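Local coordinates for protein kynurenine formamidase (Bacillus anthracis, PDB 4CO9) that catalyses the zinc-dependent hydrolysis of N-formyl-L-kynurenine to L-kynurenine and formate, the second step of the kynurenine pathway of tryptophan degradation, at residues V70-I84 against A183-S197. Sequence-based numbering, arbitrary orientation. Where two conformers were deposited one is given.
Sequences VLDLDIQVYVGPTRI and ADGDYELIALPLALS
Two neighbouring antiparallel strands of the mixed central sheet, 81-86 and 185-190, pair from I84-G185 back to V79-I190, and beyond them the irregular segments 70-78 and 191-197, the first with two short 3-10 turns, stay in contact. In the pairing, the amide of T82 gives a hydrogen bond to Y187 O, and the Y187 amide returns one to T82 O. G80 and L189 exchange bonds in the same way, L189 N reaching G80 O at 2.8 Å. One face of the ribbon carries R83 and D186. The arginine chain, bent at chi2 and chi3, brings NE to the syn side of D186 OD1, 2.6 Å away, in a salt bridge whose acceptor lies in the guanidinium plane although the two planar groups are turned 50° apart; R83 NH1 is taken by the carbonyl of H102. On the other face I84 CD1 lies 3.6 Å from Y187 CE1, the two side chains crossing at about a right angle, while Y187 OH hydrogen-bonds to A183 O, fixing the far end of the ring. I208 of strand 207-210 packs against both residues.

Past the strands, A191 N donates to Y78 O. The tyrosine ring is clasped between P193 and V77: P193 CD makes a CH-pi contact over one face, 4.0 Å from the centroid, and V77 CG1 sits over the opposite face. Its hydroxyl is hydrogen-bonded to H172 ND1, and the side chain passes about 7 Å from that of the zinc ligand D58. V79 CG2 and I75 CB both meet the same methyl, L192 CD2. Farther along, V70 places CG1 anti to its own N (chi1 163°), against the pyrrolidine of P193, 3.6 Å from its CB.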
loop_
_atom_site.group_PDB
_atom_site.type_symbol
_atom_site.label_atom_id
_atom_site.label_comp_id
_atom_site.label_asym_id
_atom_site.label_seq_id
_atom_site.Cartn_x
_atom_site.Cartn_y
_atom_site.Cartn_z
ATOM N N VAL C 70 4.825 11.003 -6.271
ATOM C CA VAL C 70 4.246 9.667 -6.243
ATOM C C VAL C 70 2.901 9.572 -6.963
ATOM O O VAL C 70 2.691 8.647 -7.742
ATOM C CB VAL C 70 4.104 9.142 -4.800
ATOM C CG1 VAL C 70 3.144 7.960 -4.737
ATOM C CG2 VAL C 70 5.461 8.743 -4.265
ATOM N N LEU C 71 1.990 10.489 -6.687
ATOM C CA LEU C 71 0.652 10.381 -7.234
ATOM C C LEU C 71 0.635 10.552 -8.762
ATOM O O LEU C 71 -0.300 10.096 -9.420
ATOM C CB LEU C 71 -0.297 11.378 -6.566
ATOM C CG LEU C 71 -1.791 11.292 -6.901
ATOM C CD1 LEU C 71 -2.355 9.900 -6.665
ATOM C CD2 LEU C 71 -2.572 12.313 -6.094
ATOM N N ASP C 72 1.671 11.183 -9.315
ATOM C CA ASP C 72 1.810 11.339 -10.774
ATOM C C ASP C 72 2.218 10.027 -11.449
ATOM O O ASP C 72 2.161 9.917 -12.675
ATOM C CB ASP C 72 2.885 12.382 -11.125
ATOM C CG ASP C 72 2.645 13.754 -10.504
ATOM O OD1 ASP C 72 1.476 14.163 -10.410
ATOM O OD2 ASP C 72 3.650 14.425 -10.101
ATOM N N LEU C 73 2.679 9.050 -10.678
ATOM C CA LEU C 73 3.155 7.808 -11.261
ATOM C C LEU C 73 2.000 6.918 -11.743
ATOM O O LEU C 73 0.949 6.820 -11.102
ATOM C CB LEU C 73 4.029 7.039 -10.272
ATOM C CG LEU C 73 5.289 7.760 -9.784
ATOM C CD1 LEU C 73 5.885 7.013 -8.600
ATOM C CD2 LEU C 73 6.310 7.886 -10.896
ATOM N N ASP C 74 2.238 6.253 -12.863
ATOM C CA ASP C 74 1.247 5.397 -13.503
ATOM C C ASP C 74 1.055 4.095 -12.711
ATOM O O ASP C 74 1.961 3.270 -12.623
ATOM C CB ASP C 74 1.729 5.118 -14.924
ATOM C CG ASP C 74 0.803 4.232 -15.707
ATOM O OD1 ASP C 74 -0.264 3.856 -15.198
ATOM O OD2 ASP C 74 1.171 3.914 -16.857
ATOM N N ILE C 75 -0.133 3.891 -12.156
ATOM C CA ILE C 75 -0.377 2.682 -11.346
ATOM C C ILE C 75 -0.258 1.357 -12.115
ATOM O O ILE C 75 0.058 0.340 -11.498
ATOM C CB ILE C 75 -1.722 2.726 -10.589
ATOM C CG1 ILE C 75 -2.901 2.871 -11.560
ATOM C CG2 ILE C 75 -1.695 3.849 -9.552
ATOM C CD1 ILE C 75 -4.250 2.763 -10.879
ATOM N N GLN C 76 -0.444 1.377 -13.446
ATOM C CA GLN C 76 -0.338 0.137 -14.253
ATOM C C GLN C 76 1.042 -0.468 -14.146
ATOM O O GLN C 76 1.187 -1.663 -14.301
ATOM C CB GLN C 76 -0.737 0.451 -15.731
ATOM C CG GLN C 76 -1.992 1.349 -16.012
ATOM C CD GLN C 76 -3.258 0.906 -15.302
ATOM O OE1 GLN C 76 -3.553 -0.291 -15.200
ATOM N NE2 GLN C 76 -4.008 1.875 -14.801
ATOM N N VAL C 77 2.049 0.372 -13.921
ATOM C CA VAL C 77 3.417 -0.081 -13.816
ATOM C C VAL C 77 3.621 -1.048 -12.653
ATOM O O VAL C 77 4.416 -1.999 -12.742
ATOM C CB VAL C 77 4.367 1.123 -13.644
ATOM C CG1 VAL C 77 5.778 0.662 -13.303
ATOM C CG2 VAL C 77 4.406 1.953 -14.917
ATOM N N TYR C 78 2.866 -0.831 -11.582
ATOM C CA TYR C 78 3.104 -1.533 -10.326
ATOM C C TYR C 78 2.227 -2.774 -10.103
ATOM O O TYR C 78 2.264 -3.353 -9.021
ATOM C CB TYR C 78 2.932 -0.552 -9.165
ATOM C CG TYR C 78 3.891 0.596 -9.234
ATOM C CD1 TYR C 78 5.178 0.474 -8.726
ATOM C CD2 TYR C 78 3.541 1.790 -9.850
ATOM C CE1 TYR C 78 6.086 1.526 -8.801
ATOM C CE2 TYR C 78 4.439 2.845 -9.938
ATOM C CZ TYR C 78 5.715 2.707 -9.404
ATOM O OH TYR C 78 6.622 3.749 -9.481
ATOM N N VAL C 79 1.434 -3.165 -11.111
ATOM C CA VAL C 79 0.644 -4.383 -11.043
ATOM C C VAL C 79 0.781 -5.138 -12.357
ATOM O O VAL C 79 0.478 -4.591 -13.415
ATOM C CB VAL C 79 -0.853 -4.086 -10.818
ATOM C CG1 VAL C 79 -1.631 -5.387 -10.639
ATOM C CG2 VAL C 79 -1.051 -3.192 -9.596
ATOM N N GLY C 80 1.164 -6.407 -12.286
ATOM C CA GLY C 80 1.166 -7.246 -13.479
ATOM C C GLY C 80 2.289 -8.259 -13.511
ATOM O O GLY C 80 3.014 -8.420 -12.523
ATOM N N PRO C 81 2.427 -8.965 -14.650
ATOM C CA PRO C 81 3.415 -10.023 -14.798
ATOM C C PRO C 81 4.809 -9.542 -14.454
ATOM O O PRO C 81 5.185 -8.423 -14.810
ATOM C CB PRO C 81 3.315 -10.389 -16.288
ATOM C CG PRO C 81 1.903 -10.090 -16.632
ATOM C CD PRO C 81 1.575 -8.846 -15.851
ATOM N N THR C 82 5.544 -10.388 -13.748
ATOM C CA THR C 82 6.900 -10.087 -13.325
ATOM C C THR C 82 7.729 -11.341 -13.431
ATOM O O THR C 82 7.219 -12.450 -13.278
ATOM C CB THR C 82 7.074 -9.559 -11.860
ATOM O OG1 THR C 82 8.388 -9.006 -11.684
ATOM C CG2 THR C 82 6.945 -10.659 -10.833
ATOM N N ARG C 83 9.007 -11.157 -13.734
ATOM C CA ARG C 83 9.956 -12.241 -13.734
ATOM C C ARG C 83 10.940 -12.024 -12.600
ATOM O O ARG C 83 11.370 -10.901 -12.364
ATOM C CB ARG C 83 10.705 -12.295 -15.068
ATOM C CG ARG C 83 11.807 -13.323 -15.006
ATOM C CD ARG C 83 11.472 -14.712 -15.522
ATOM N NE ARG C 83 10.663 -14.744 -16.740
ATOM C CZ ARG C 83 11.160 -14.748 -17.971
ATOM N NH1 ARG C 83 12.472 -14.712 -18.173
ATOM N NH2 ARG C 83 10.336 -14.806 -19.011
ATOM N N ILE C 84 11.300 -13.101 -11.911
ATOM C CA ILE C 84 12.292 -13.057 -10.851
ATOM C C ILE C 84 13.518 -13.891 -11.228
ATOM O O ILE C 84 13.380 -15.044 -11.651
ATOM C CB ILE C 84 11.703 -13.587 -9.537
ATOM C CG1 ILE C 84 10.427 -12.794 -9.200
ATOM C CG2 ILE C 84 12.729 -13.520 -8.419
ATOM C CD1 ILE C 84 9.812 -13.140 -7.868
ATOM N N ALA C 183 11.010 -18.817 -5.358
ATOM C CA ALA C 183 11.787 -19.387 -6.441
ATOM C C ALA C 183 11.829 -18.434 -7.618
ATOM O O ALA C 183 10.940 -17.576 -7.785
ATOM C CB ALA C 183 11.175 -20.718 -6.862
ATOM N N ASP C 184 12.846 -18.605 -8.461
ATOM C CA ASP C 184 12.916 -17.887 -9.723
ATOM C C ASP C 184 11.716 -18.226 -10.578
ATOM O O ASP C 184 11.146 -19.310 -10.460
ATOM C CB ASP C 184 14.175 -18.266 -10.505
ATOM C CG ASP C 184 15.446 -17.797 -9.847
ATOM O OD1 ASP C 184 15.415 -16.880 -9.005
ATOM O OD2 ASP C 184 16.514 -18.315 -10.226
ATOM N N GLY C 185 11.343 -17.318 -11.467
ATOM C CA GLY C 185 10.296 -17.611 -12.421
ATOM C C GLY C 185 9.310 -16.486 -12.594
ATOM O O GLY C 185 9.606 -15.320 -12.297
ATOM N N ASP C 186 8.124 -16.858 -13.066
ATOM C CA ASP C 186 7.111 -15.914 -13.450
ATOM C C ASP C 186 6.001 -15.817 -12.427
ATOM O O ASP C 186 5.507 -16.825 -11.919
ATOM C CB ASP C 186 6.531 -16.284 -14.808
ATOM C CG ASP C 186 7.482 -15.958 -15.939
ATOM O OD1 ASP C 186 8.275 -14.989 -15.822
ATOM O OD2 ASP C 186 7.420 -16.659 -16.949
ATOM N N TYR C 187 5.613 -14.582 -12.147
ATOM C CA TYR C 187 4.605 -14.296 -11.163
ATOM C C TYR C 187 3.779 -13.127 -11.638
ATOM O O TYR C 187 4.123 -12.459 -12.619
ATOM C CB TYR C 187 5.264 -13.900 -9.845
ATOM C CG TYR C 187 6.105 -14.958 -9.198
ATOM C CD1 TYR C 187 7.421 -15.187 -9.612
ATOM C CD2 TYR C 187 5.611 -15.707 -8.140
ATOM C CE1 TYR C 187 8.200 -16.144 -8.992
ATOM C CE2 TYR C 187 6.375 -16.670 -7.524
ATOM C CZ TYR C 187 7.667 -16.882 -7.942
ATOM O OH TYR C 187 8.407 -17.857 -7.325
ATOM N N GLU C 188 2.687 -12.877 -10.932
ATOM C CA GLU C 188 2.020 -11.592 -10.984
ATOM C C GLU C 188 2.480 -10.813 -9.761
ATOM O O GLU C 188 2.562 -11.373 -8.671
ATOM C CB GLU C 188 0.502 -11.774 -11.004
ATOM C CG GLU C 188 -0.009 -12.311 -12.341
ATOM C CD GLU C 188 -0.308 -11.224 -13.347
ATOM O OE1 GLU C 188 0.038 -10.073 -13.084
ATOM O OE2 GLU C 188 -0.843 -11.520 -14.434
ATOM N N LEU C 189 2.843 -9.549 -9.961
ATOM C CA LEU C 189 3.327 -8.674 -8.879
ATOM C C LEU C 189 2.280 -7.613 -8.578
ATOM O O LEU C 189 1.615 -7.118 -9.482
ATOM C CB LEU C 189 4.616 -7.957 -9.295
ATOM C CG LEU C 189 5.193 -6.863 -8.382
ATOM C CD1 LEU C 189 5.647 -7.413 -7.039
ATOM C CD2 LEU C 189 6.362 -6.171 -9.077
ATOM N N ILE C 190 2.142 -7.283 -7.299
ATOM C CA ILE C 190 1.453 -6.071 -6.863
ATOM C C ILE C 190 2.405 -5.324 -5.932
ATOM O O ILE C 190 2.903 -5.893 -4.955
ATOM C CB ILE C 190 0.164 -6.380 -6.088
ATOM C CG1 ILE C 190 -0.800 -7.216 -6.952
ATOM C CG2 ILE C 190 -0.508 -5.085 -5.642
ATOM C CD1 ILE C 190 -1.945 -7.812 -6.165
ATOM N N ALA C 191 2.639 -4.049 -6.218
ATOM C CA ALA C 191 3.501 -3.226 -5.370
ATOM C C ALA C 191 3.132 -1.746 -5.476
ATOM O O ALA C 191 3.909 -0.930 -5.962
ATOM C CB ALA C 191 4.956 -3.452 -5.731
ATOM N N LEU C 192 1.926 -1.413 -5.022
ATOM C CA LEU C 192 1.322 -0.120 -5.323
ATOM C C LEU C 192 1.733 0.967 -4.339
ATOM O O LEU C 192 1.650 0.763 -3.130
ATOM C CB LEU C 192 -0.206 -0.235 -5.307
ATOM C CG LEU C 192 -0.847 -0.889 -6.532
ATOM C CD1 LEU C 192 -2.205 -1.459 -6.168
ATOM C CD2 LEU C 192 -0.971 0.115 -7.666
ATOM N N PRO C 193 2.141 2.140 -4.849
ATOM C CA PRO C 193 2.375 3.258 -3.927
ATOM C C PRO C 193 1.077 3.789 -3.354
ATOM O O PRO C 193 0.030 3.716 -4.009
ATOM C CB PRO C 193 3.019 4.336 -4.796
ATOM C CG PRO C 193 2.781 3.951 -6.209
ATOM C CD PRO C 193 2.372 2.503 -6.259
ATOM N N LEU C 194 1.154 4.324 -2.143
ATOM C CA LEU C 194 0.064 5.089 -1.586
ATOM C C LEU C 194 -0.162 6.327 -2.449
ATOM O O LEU C 194 0.738 6.763 -3.170
ATOM C CB LEU C 194 0.384 5.484 -0.142
ATOM C CG LEU C 194 0.588 4.322 0.847
ATOM C CD1 LEU C 194 0.913 4.883 2.224
ATOM C CD2 LEU C 194 -0.653 3.448 0.927
ATOM N N ALA C 195 -1.363 6.894 -2.378
ATOM C CA ALA C 195 -1.734 8.014 -3.237
ATOM C C ALA C 195 -1.164 9.348 -2.728
ATOM O O ALA C 195 -1.901 10.281 -2.482
ATOM C CB ALA C 195 -3.247 8.086 -3.360
ATOM N N LEU C 196 0.160 9.429 -2.598
ATOM C CA LEU C 196 0.799 10.575 -1.961
ATOM C C LEU C 196 1.045 11.690 -2.961
ATOM O O LEU C 196 1.892 11.549 -3.835
ATOM C CB LEU C 196 2.117 10.147 -1.325
ATOM C CG LEU C 196 1.962 9.241 -0.111
ATOM C CD1 LEU C 196 3.219 8.425 0.144
ATOM C CD2 LEU C 196 1.601 10.071 1.106
ATOM N N SER C 197 0.291 12.776 -2.841
ATOM C CA SER C 197 0.343 13.877 -3.805
ATOM C C SER C 197 1.735 14.439 -4.004
ATOM O O SER C 197 2.119 14.759 -5.118
ATOM C CB SER C 197 -0.592 15.019 -3.372
ATOM O OG SER C 197 -1.939 14.588 -3.250
HETATM O O HOH W 1 0.812 15.143 -7.383
#